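Local atomic coordinates of putative secreted glycosylhydrolase (PDB entry 3IMM), a protein that is probably a secreted carbohydrate-active hydrolase of the 3-keto-disaccharide hydrolase family and carries a bound sodium ion. Residues Ser149-Thr152 / Asn157-Gly160; Lys96-Glu99 / Ile104-His107; His133-Val136 / Lys141-Thr144; Val80-Ala85 / Met125-Ala130. All coordinates share one frame; numbering follows the deposited sequence. Where two conformers were deposited one is given.

In the fold
Interaction 4 is the buried centre. Apolar side chains of strands 80-85 and 122-130 meet there between the two sheets, without a hydrogen bond. The others are partly buried. Interaction 3 is a backbone-bonded hairpin in the same sheet as strand 122-130, about 8 Å from interaction 4 between centres. Val136 packs on Met125 of that core. Interaction 2 belongs to the long connection between strands 80-85 and 122-130 and works through aromatic rings. Its Tyr105 N bonds to Glu81 O of interaction 4. Interaction 1 lies farthest out, about 19 Å from the chain centre, and pairs a tryptophan with a proline and an amide. Asn157 ND2 joins it to Gly106 O of interaction 2.

Interaction 1. Residues Ser149-Thr152 / Asn157-Gly160; sequences SKWT and NPDG
Trp151 lies across Pro158 and bonds to Asn157, the first residue of a type I beta turn that runs to Gly160. The proline ring sits over one face of the indole, and the two side chains cross at about a right angle. Pro158 CG is 3.7 Å from Trp151 CZ2. Pro158 CD makes the CH-pi contact over the five-membered ring, though its modelled approach is too short to be taken literally. The edge of the indole is used as well. Trp151 NE1 donates to Asn157 OD1 at 3.0 Å, with the oxygen in the ring plane and a bent N-H...O angle of 144°. Asn157 CG, anti to the carbonyl carbon (chi1 -73°), brings OD1 to that edge. The amide plane is turned 64° from the ring. Replacing Trp151 with a leucine would probably leave Asn157 OD1 without its indole donor and Pro158 without the flat surface it rests on. Beside the indole, Lys150 NZ comes 4.1 Å from Pro158 CB.

The second shell fixes the amide. Asn157 ND2 bonds to Ser161 OG and to Gly106 O, so both ends of the group are engaged. His107 meets the indole ring, and Phe171 touches it too. This contact thus ties the loop after strand 141-147 to the loop before strand 122-130. The turn is closed by Gly160 N, which bonds to Asn157 O at 2.7 Å.

Interaction 2. Residues Lys96-Glu99 / Ile104-His107; sequences KPYE and IYGH
The ring of Tyr98 has Gly106 on one face and Lys96 on the other. Gly106 CA stands over its centre, 3.4 Å from the centroid, as a CH-pi contact. Lys96 CB lies 4.1 Å above the opposite face, nearer the rim. The edge of the same ring is turned to the face of Tyr105 in a T-shaped (edge-to-face) pair. The centroids are 5.5 Å apart and the planes are at 69°. Tyr98 reaches this place with CG between its backbone N and carbonyl carbon (chi1 64°), which lays the ring against the 104-107 backbone. With an alanine here, Gly106 CA would probably lose the ring that lies over it and the face of Tyr105 its edge partner.

Glu99 runs alongside Tyr105, its CG 4.2 Å from Tyr105 CE1. Glu99 OE1 accepts from Lys96 N, which comes from above the carboxylate plane. In the other segment His107 ND1 donates to Tyr105 O at 2.8 Å, nearly straight and with the oxygen in the imidazole plane. That bond fixes the rotation of the histidine ring, which is stacked with Phe171. Positive phi at Gly106 favours glycine there.

The two segments belong to the long connection that borders the sodium site, where Tyr105 touches Glu81 and Gln83. No hydrogen bond joins segments 96-99 and 104-107. Tyr98 O is buried without a hydrogen-bond partner; it meets Tyr105 CA at 3.4 Å in a straight CA-H...O contact. Ring faces and weak C-H contacts therefore carry this junction.

Interaction 3. Residues His133-Val136 / Lys141-Thr144; sequences HIMV and KKVT
Val136 faces both Val143 and Thr144, which makes a classic beta bulge in the hairpin of strands 133-138 and 141-147. Three backbone bonds join segments 133-136 and 141-144. Val136 N donates to Thr144 O at 2.8 Å. Val136 O is gripped by two donors of the bulge. Val143 N is the stronger, at 2.9 Å and nearly in line with the carbonyl bond. Thr144 N is weak, at 3.4 Å. Val136 and Thr144 form an antiparallel hydrogen-bonded pair. The short strand segments run at 130° to each other, well away from the antiparallel 180°.

The side chains of Val136 and Thr144 point the same way from the sheet and lie side by side, with Val136 CB 3.9 Å from Thr144 CB. Val136 CG1 also packs on Val143 CG2. Val143 CG2 lies between its own backbone N and carbonyl carbon (chi1 -65° for CG1), which turns that methyl to the Val136 carbonyl. On the Val136 side the packing continues to Ile82 of the facing sheet and to Met125 of the neighbouring strand.

Polar ends find partners beyond the two segments. Thr144 OG1 bonds to Gly102 O, which ties this strand to the connection after strand 80-85. Lys142 NZ makes a salt bridge with Glu145 OE1, while its chain, bent twice, crosses the selenomethionine Met135 at about a right angle. The modelled contact there is doubtful, as Met135 has two conformers. Met135 CA adds a CA-H...O contact, 3.3 Å from Thr144 O.

Interaction 4. Residues Val80-Ala85 / Met125-Ala130; sequences VEIQIA and MRIKCA. With NA (sodium ion), chain D.
Gln83, whose backbone O is 4.2 Å from Met125 CE, holds the sodium ion through OE1 at 2.4 Å. Glu81 OE2 binds the same ion at 2.7 Å. Asn62 OD1 and Ser63 O complete its four protein ligands. Both strand ligands have CG anti to the backbone N. Beyond that Glu81 stays extended, whereas Gln83 bends at chi2 (75°), and the two oxygens converge on the metal. Second-shell bonds position them. Gln83 NE2 donates to Glu99 O, which fixes which end of the amide faces the sodium. Glu81 OE2 also bonds to Gln183 NE2.

Ile82 lies between these two ligands in sequence and points from the other side of the strand, toward strand 122-130. It meets Ile127 tip to tip, with Ile82 CG1 3.8 Å from Ile127 CD1. Its other branch crosses Met125, a selenomethionine here, and Ile82 CG2 is 3.9 Å from Met125 SE. Ile82 CG2 is anti to the backbone N, and CG1 is anti to the carbonyl carbon (chi1 -62°). The two branches thus reach different partners.

No hydrogen bond crosses between the strands. The axes of the two short segments approach to 10.4 Å and run at 167°, nearly antiparallel. That spacing is one of packed sheets and not of neighbouring strands. Strand 80-85 is paired instead with strand 62-69 of the same sheet. The two sheets stacked face to face through an apolar layer form a beta sandwich, as in the concanavalin-like fold of this family, with the sodium site on the outer side of one sheet.

Interaction 1. Residues Ser149-Thr152 / Asn157-Gly160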
loop_
_atom_site.group_PDB
_atom_site.type_symbol
_atom_site.label_atom_id
_atom_site.label_comp_id
_atom_site.label_asym_id
_atom_site.label_seq_id
_atom_site.Cartn_x
_atom_site.Cartn_y
_atom_site.Cartn_z
ATOM N N SER A 149 7.657 -0.251 -16.349
ATOM C CA SER A 149 8.030 -0.724 -17.686
ATOM C C SER A 149 9.235 -1.637 -17.635
ATOM O O SER A 149 9.388 -2.442 -18.529
ATOM C CB SER A 149 8.261 0.424 -18.683
ATOM O OG SER A 149 9.340 1.210 -18.298
ATOM N N LYS A 150 10.037 -1.561 -16.565
ATOM C CA LYS A 150 11.184 -2.452 -16.383
ATOM C C LYS A 150 10.768 -3.848 -15.989
ATOM O O LYS A 150 11.545 -4.784 -16.124
ATOM C CB LYS A 150 12.134 -1.932 -15.315
ATOM C CG LYS A 150 12.781 -0.582 -15.635
ATOM C CD LYS A 150 13.553 -0.009 -14.413
ATOM C CE LYS A 150 14.902 -0.713 -14.162
ATOM N NZ LYS A 150 15.231 -0.688 -12.687
ATOM N N TRP A 151 9.552 -4.006 -15.485
ATOM C CA TRP A 151 9.101 -5.310 -14.967
ATOM C C TRP A 151 8.468 -6.119 -16.109
ATOM O O TRP A 151 7.241 -6.308 -16.161
ATOM C CB TRP A 151 8.121 -5.107 -13.798
ATOM C CG TRP A 151 8.821 -5.013 -12.483
ATOM C CD1 TRP A 151 8.933 -6.004 -11.542
ATOM C CD2 TRP A 151 9.563 -3.892 -11.986
ATOM N NE1 TRP A 151 9.699 -5.552 -10.489
ATOM C CE2 TRP A 151 10.105 -4.263 -10.750
ATOM C CE3 TRP A 151 9.834 -2.627 -12.475
ATOM C CZ2 TRP A 151 10.897 -3.408 -10.004
ATOM C CZ3 TRP A 151 10.613 -1.763 -11.700
ATOM C CH2 TRP A 151 11.120 -2.157 -10.485
ATOM N N THR A 152 9.329 -6.558 -17.023
ATOM C CA THR A 152 8.929 -7.339 -18.172
ATOM C C THR A 152 8.667 -8.795 -17.783
ATOM O O THR A 152 7.910 -9.480 -18.449
ATOM C CB THR A 152 9.982 -7.277 -19.267
ATOM O OG1 THR A 152 11.250 -7.609 -18.689
ATOM C CG2 THR A 152 10.021 -5.885 -19.913
ATOM N N ASN A 157 12.550 -10.126 -10.649
ATOM C CA ASN A 157 12.596 -8.665 -10.501
ATOM C C ASN A 157 13.854 -8.116 -11.103
ATOM O O ASN A 157 14.879 -8.812 -11.148
ATOM C CB ASN A 157 12.561 -8.273 -9.023
ATOM C CG ASN A 157 11.209 -8.470 -8.394
ATOM O OD1 ASN A 157 10.188 -7.998 -8.913
ATOM N ND2 ASN A 157 11.183 -9.191 -7.258
ATOM N N PRO A 158 13.820 -6.847 -11.537
ATOM C CA PRO A 158 15.049 -6.210 -12.008
ATOM C C PRO A 158 16.222 -6.300 -11.032
ATOM O O PRO A 158 17.363 -6.336 -11.448
ATOM C CB PRO A 158 14.624 -4.752 -12.211
ATOM C CG PRO A 158 13.191 -4.816 -12.517
ATOM C CD PRO A 158 12.679 -5.920 -11.617
ATOM N N ASP A 159 15.947 -6.340 -9.742
ATOM C CA ASP A 159 17.013 -6.547 -8.737
ATOM C C ASP A 159 17.466 -8.012 -8.556
ATOM O O ASP A 159 18.346 -8.286 -7.756
ATOM C CB ASP A 159 16.611 -5.919 -7.385
ATOM C CG ASP A 159 15.626 -6.789 -6.587
ATOM O OD1 ASP A 159 15.188 -7.871 -7.048
ATOM O OD2 ASP A 159 15.298 -6.369 -5.468
ATOM N N GLY A 160 16.874 -8.934 -9.309
ATOM C CA GLY A 160 17.331 -10.341 -9.332
ATOM C C GLY A 160 16.571 -11.306 -8.434
ATOM O O GLY A 160 16.730 -12.520 -8.550
#

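Interaction 2. Residues Lys96-Glu99 / Ile104-His107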
loop_
_atom_site.group_PDB
_atom_site.type_symbol
_atom_site.label_atom_id
_atom_site.label_comp_id
_atom_site.label_asym_id
_atom_site.label_seq_id
_atom_site.Cartn_x
_atom_site.Cartn_y
_atom_site.Cartn_z
ATOM N N LYS A 96 13.326 -9.735 3.277
ATOM C CA LYS A 96 13.623 -9.413 1.881
ATOM C C LYS A 96 13.424 -7.908 1.732
ATOM O O LYS A 96 12.575 -7.355 2.391
ATOM C CB LYS A 96 12.699 -10.187 0.922
ATOM C CG LYS A 96 12.863 -11.700 0.924
ATOM N N PRO A 97 14.236 -7.231 0.904
ATOM C CA PRO A 97 14.015 -5.793 0.705
ATOM C C PRO A 97 12.605 -5.392 0.304
ATOM O O PRO A 97 12.156 -4.325 0.706
ATOM C CB PRO A 97 15.008 -5.414 -0.398
ATOM C CG PRO A 97 16.029 -6.449 -0.396
ATOM C CD PRO A 97 15.431 -7.716 0.184
ATOM N N TYR A 98 11.908 -6.210 -0.486
ATOM C CA TYR A 98 10.531 -5.857 -0.927
ATOM C C TYR A 98 9.457 -6.083 0.150
ATOM O O TYR A 98 8.262 -5.838 -0.087
ATOM C CB TYR A 98 10.161 -6.546 -2.249
ATOM C CG TYR A 98 10.076 -8.096 -2.283
ATOM C CD1 TYR A 98 9.369 -8.809 -1.326
ATOM C CD2 TYR A 98 10.629 -8.818 -3.354
ATOM C CE1 TYR A 98 9.259 -10.219 -1.381
ATOM C CE2 TYR A 98 10.532 -10.224 -3.411
ATOM C CZ TYR A 98 9.832 -10.903 -2.425
ATOM O OH TYR A 98 9.705 -12.254 -2.508
ATOM N N GLU A 99 9.884 -6.555 1.323
ATOM C CA GLU A 99 9.011 -6.699 2.487
ATOM C C GLU A 99 9.127 -5.521 3.447
ATOM O O GLU A 99 8.370 -5.441 4.396
ATOM C CB GLU A 99 9.309 -7.981 3.249
ATOM C CG GLU A 99 9.178 -9.214 2.399
ATOM C CD GLU A 99 9.450 -10.489 3.173
ATOM O OE1 GLU A 99 10.432 -10.532 3.966
ATOM O OE2 GLU A 99 8.668 -11.435 2.971
ATOM N N ILE A 104 7.637 -1.735 -2.882
ATOM C CA ILE A 104 6.595 -2.304 -3.750
ATOM C C ILE A 104 6.655 -3.800 -3.533
ATOM O O ILE A 104 7.631 -4.500 -3.936
ATOM C CB ILE A 104 6.764 -1.924 -5.247
ATOM C CG1 ILE A 104 7.001 -0.435 -5.395
ATOM C CG2 ILE A 104 5.510 -2.352 -6.089
ATOM C CD1 ILE A 104 5.808 0.385 -4.852
ATOM N N TYR A 105 5.647 -4.293 -2.821
ATOM C CA TYR A 105 5.687 -5.619 -2.268
ATOM C C TYR A 105 5.933 -6.619 -3.373
ATOM O O TYR A 105 5.279 -6.591 -4.411
ATOM C CB TYR A 105 4.422 -6.029 -1.499
ATOM C CG TYR A 105 4.532 -7.452 -1.064
ATOM C CD1 TYR A 105 5.330 -7.782 0.012
ATOM C CD2 TYR A 105 3.933 -8.494 -1.792
ATOM C CE1 TYR A 105 5.524 -9.104 0.387
ATOM C CE2 TYR A 105 4.117 -9.818 -1.416
ATOM C CZ TYR A 105 4.898 -10.105 -0.308
ATOM O OH TYR A 105 5.098 -11.381 0.105
ATOM N N GLY A 106 6.870 -7.507 -3.121
ATOM C CA GLY A 106 7.226 -8.564 -4.090
ATOM C C GLY A 106 8.013 -8.163 -5.316
ATOM O O GLY A 106 8.407 -9.050 -6.129
ATOM N N HIS A 107 8.321 -6.860 -5.430
ATOM C CA HIS A 107 8.838 -6.279 -6.677
ATOM C C HIS A 107 10.064 -5.371 -6.558
ATOM O O HIS A 107 10.966 -5.414 -7.420
ATOM C CB HIS A 107 7.701 -5.563 -7.420
ATOM C CG HIS A 107 6.653 -6.506 -7.921
ATOM N ND1 HIS A 107 5.617 -6.965 -7.132
ATOM C CD2 HIS A 107 6.520 -7.126 -9.119
ATOM C CE1 HIS A 107 4.882 -7.806 -7.835
ATOM N NE2 HIS A 107 5.412 -7.925 -9.042
#

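Interaction 3. Residues His133-Val136 / Lys141-Thr144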
loop_
_atom_site.group_PDB
_atom_site.type_symbol
_atom_site.label_atom_id
_atom_site.label_comp_id
_atom_site.label_asym_id
_atom_site.label_seq_id
_atom_site.Cartn_x
_atom_site.Cartn_y
_atom_site.Cartn_z
ATOM N N HIS A 133 5.011 5.199 -13.428
ATOM C CA HIS A 133 5.913 5.710 -12.386
ATOM C C HIS A 133 5.201 5.877 -11.041
ATOM O O HIS A 133 4.229 6.660 -10.928
ATOM C CB HIS A 133 6.533 7.028 -12.849
ATOM C CG HIS A 133 7.271 6.888 -14.144
ATOM N ND1 HIS A 133 8.579 6.450 -14.213
ATOM C CD2 HIS A 133 6.859 7.051 -15.429
ATOM C CE1 HIS A 133 8.952 6.389 -15.481
ATOM N NE2 HIS A 133 7.924 6.745 -16.239
ATOM N N ILE A 134 5.664 5.107 -10.055
ATOM C CA ILE A 134 5.183 5.151 -8.657
ATOM C C ILE A 134 6.354 5.589 -7.782
ATOM O O ILE A 134 7.451 5.067 -7.911
ATOM C CB ILE A 134 4.628 3.760 -8.228
ATOM C CG1 ILE A 134 3.446 3.412 -9.142
ATOM C CG2 ILE A 134 4.169 3.740 -6.737
ATOM C CD1 ILE A 134 2.776 2.074 -8.873
HETATM N N MSE A 135 6.125 6.589 -6.942
HETATM C CA MSE A 135 7.093 7.042 -5.959
HETATM C C MSE A 135 6.486 6.897 -4.569
HETATM O O MSE A 135 5.297 7.171 -4.370
HETATM C CB MSE A 135 7.471 8.504 -6.219
HETATM C CG MSE A 135 8.195 9.164 -5.072
HETATM SE SE MSE A 135 8.653 11.019 -5.460
HETATM C CE MSE A 135 9.907 10.752 -6.954
ATOM N N VAL A 136 7.297 6.460 -3.608
ATOM C CA VAL A 136 6.846 6.401 -2.230
ATOM C C VAL A 136 7.728 7.324 -1.393
ATOM O O VAL A 136 8.955 7.205 -1.360
ATOM C CB VAL A 136 6.833 4.982 -1.673
ATOM C CG1 VAL A 136 6.311 4.969 -0.269
ATOM C CG2 VAL A 136 6.015 4.050 -2.574
ATOM N N LYS A 141 10.963 11.065 3.423
ATOM C CA LYS A 141 12.110 10.473 2.693
ATOM C C LYS A 141 11.630 9.761 1.451
ATOM O O LYS A 141 10.734 8.896 1.520
ATOM C CB LYS A 141 12.837 9.456 3.539
ATOM C CG LYS A 141 13.347 9.937 4.884
ATOM C CD LYS A 141 14.620 10.719 4.765
ATOM C CE LYS A 141 15.169 11.171 6.110
ATOM N NZ LYS A 141 16.012 12.439 6.061
ATOM N N LYS A 142 12.233 10.094 0.309
ATOM C CA LYS A 142 11.962 9.370 -0.913
ATOM C C LYS A 142 12.594 7.983 -0.809
ATOM O O LYS A 142 13.805 7.833 -0.991
ATOM C CB LYS A 142 12.507 10.148 -2.103
ATOM C CG LYS A 142 12.123 9.573 -3.450
ATOM C CD LYS A 142 12.214 10.639 -4.552
ATOM C CE LYS A 142 13.610 10.996 -4.932
ATOM N NZ LYS A 142 14.508 9.822 -5.068
ATOM N N VAL A 143 11.771 6.975 -0.551
ATOM C CA VAL A 143 12.266 5.632 -0.325
ATOM C C VAL A 143 12.192 4.700 -1.543
ATOM O O VAL A 143 12.999 3.805 -1.655
ATOM C CB VAL A 143 11.645 4.950 0.920
ATOM C CG1 VAL A 143 12.093 5.723 2.175
ATOM C CG2 VAL A 143 10.144 4.870 0.847
ATOM N N THR A 144 11.268 4.938 -2.462
ATOM C CA THR A 144 10.995 3.968 -3.519
ATOM C C THR A 144 10.550 4.700 -4.748
ATOM O O THR A 144 9.732 5.618 -4.675
ATOM C CB THR A 144 9.909 2.942 -3.059
ATOM O OG1 THR A 144 10.328 2.386 -1.809
ATOM C CG2 THR A 144 9.666 1.827 -4.096
#

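Interaction 4. Residues Val80-Ala85 / Met125-Ala130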
loop_
_atom_site.group_PDB
_atom_site.type_symbol
_atom_site.label_atom_id
_atom_site.label_comp_id
_atom_site.label_asym_id
_atom_site.label_seq_id
_atom_site.Cartn_x
_atom_site.Cartn_y
_atom_site.Cartn_z
ATOM N N VAL A 80 -1.114 -3.244 -7.710
ATOM C CA VAL A 80 0.208 -2.956 -7.156
ATOM C C VAL A 80 0.052 -2.667 -5.660
ATOM O O VAL A 80 -0.898 -1.955 -5.244
ATOM C CB VAL A 80 0.825 -1.745 -7.887
ATOM C CG1 VAL A 80 2.129 -1.324 -7.227
ATOM C CG2 VAL A 80 0.943 -2.078 -9.370
ATOM N N GLU A 81 0.948 -3.234 -4.850
ATOM C CA GLU A 81 0.910 -3.056 -3.402
ATOM C C GLU A 81 2.176 -2.368 -2.883
ATOM O O GLU A 81 3.322 -2.816 -3.105
ATOM C CB GLU A 81 0.744 -4.379 -2.666
ATOM C CG GLU A 81 0.822 -4.234 -1.173
ATOM C CD GLU A 81 0.697 -5.567 -0.470
ATOM O OE1 GLU A 81 0.843 -6.615 -1.140
ATOM O OE2 GLU A 81 0.477 -5.553 0.759
ATOM N N ILE A 82 1.922 -1.256 -2.201
ATOM C CA ILE A 82 2.922 -0.534 -1.464
ATOM C C ILE A 82 2.921 -1.115 -0.058
ATOM O O ILE A 82 1.945 -1.010 0.669
ATOM C CB ILE A 82 2.672 0.977 -1.401
ATOM C CG1 ILE A 82 2.680 1.615 -2.807
ATOM C CG2 ILE A 82 3.833 1.618 -0.561
ATOM C CD1 ILE A 82 1.475 1.344 -3.705
ATOM N N GLN A 83 4.023 -1.773 0.280
ATOM C CA GLN A 83 4.170 -2.424 1.572
ATOM C C GLN A 83 4.158 -1.442 2.744
ATOM O O GLN A 83 4.835 -0.410 2.719
ATOM C CB GLN A 83 5.510 -3.154 1.590
ATOM C CG GLN A 83 5.820 -3.947 2.835
ATOM C CD GLN A 83 5.054 -5.228 2.947
ATOM O OE1 GLN A 83 4.058 -5.430 2.260
ATOM N NE2 GLN A 83 5.529 -6.120 3.804
ATOM N N ILE A 84 3.446 -1.815 3.801
ATOM C CA ILE A 84 3.538 -1.140 5.092
ATOM C C ILE A 84 3.932 -2.192 6.083
ATOM O O ILE A 84 3.288 -3.231 6.169
ATOM C CB ILE A 84 2.205 -0.498 5.555
ATOM C CG1 ILE A 84 1.825 0.653 4.669
ATOM C CG2 ILE A 84 2.349 0.037 6.977
ATOM C CD1 ILE A 84 0.462 1.211 4.965
ATOM N N ALA A 85 5.012 -1.952 6.813
ATOM C CA ALA A 85 5.540 -2.964 7.691
ATOM C C ALA A 85 6.298 -2.340 8.835
ATOM O O ALA A 85 6.911 -1.287 8.702
ATOM C CB ALA A 85 6.461 -3.961 6.910
HETATM N N MSE A 125 2.897 8.846 4.813
HETATM C CA MSE A 125 3.322 8.307 3.535
HETATM C C MSE A 125 2.546 9.014 2.427
HETATM O O MSE A 125 1.342 9.210 2.526
HETATM C CB MSE A 125 3.090 6.796 3.470
HETATM C CG MSE A 125 3.306 6.193 2.103
HETATM SE SE MSE A 125 2.969 4.258 2.119
HETATM C CE MSE A 125 4.607 3.818 2.920
ATOM N N ARG A 126 3.279 9.409 1.404
ATOM C CA ARG A 126 2.729 9.932 0.147
ATOM C C ARG A 126 3.117 8.991 -1.016
ATOM O O ARG A 126 4.289 8.602 -1.164
ATOM C CB ARG A 126 3.251 11.339 -0.118
ATOM C CG ARG A 126 2.829 11.889 -1.486
ATOM C CD ARG A 126 3.087 13.344 -1.575
ATOM N NE ARG A 126 2.251 14.096 -0.632
ATOM C CZ ARG A 126 2.388 15.400 -0.369
ATOM N NH1 ARG A 126 3.268 16.149 -1.011
ATOM N NH2 ARG A 126 1.616 15.959 0.538
ATOM N N ILE A 127 2.131 8.598 -1.804
ATOM C CA ILE A 127 2.349 7.704 -2.948
ATOM C C ILE A 127 1.918 8.480 -4.178
ATOM O O ILE A 127 0.780 8.878 -4.273
ATOM C CB ILE A 127 1.563 6.395 -2.833
ATOM C CG1 ILE A 127 1.825 5.731 -1.482
ATOM C CG2 ILE A 127 1.929 5.435 -3.945
ATOM C CD1 ILE A 127 0.846 4.587 -1.190
ATOM N N LYS A 128 2.848 8.728 -5.083
ATOM C CA LYS A 128 2.581 9.435 -6.324
ATOM C C LYS A 128 2.511 8.397 -7.428
ATOM O O LYS A 128 3.480 7.663 -7.681
ATOM C CB LYS A 128 3.657 10.495 -6.640
ATOM C CG LYS A 128 3.912 11.500 -5.512
ATOM C CD LYS A 128 4.835 12.673 -5.922
ATOM C CE LYS A 128 4.061 13.908 -6.315
ATOM N NZ LYS A 128 4.898 14.982 -6.902
ATOM N N CYS A 129 1.346 8.335 -8.070
ATOM C CA CYS A 129 1.072 7.323 -9.069
ATOM C C CYS A 129 0.827 7.978 -10.422
ATOM O O CYS A 129 -0.272 8.406 -10.739
ATOM C CB CYS A 129 -0.098 6.482 -8.633
ATOM S SG CYS A 129 0.247 5.452 -7.179
ATOM N N ALA A 130 1.885 8.046 -11.214
ATOM C CA ALA A 130 1.880 8.759 -12.474
ATOM C C ALA A 130 2.075 7.752 -13.593
ATOM O O ALA A 130 3.188 7.507 -14.039
ATOM C CB ALA A 130 2.990 9.863 -12.483
HETATM NA NA NA D . 1.918 -6.323 2.912
#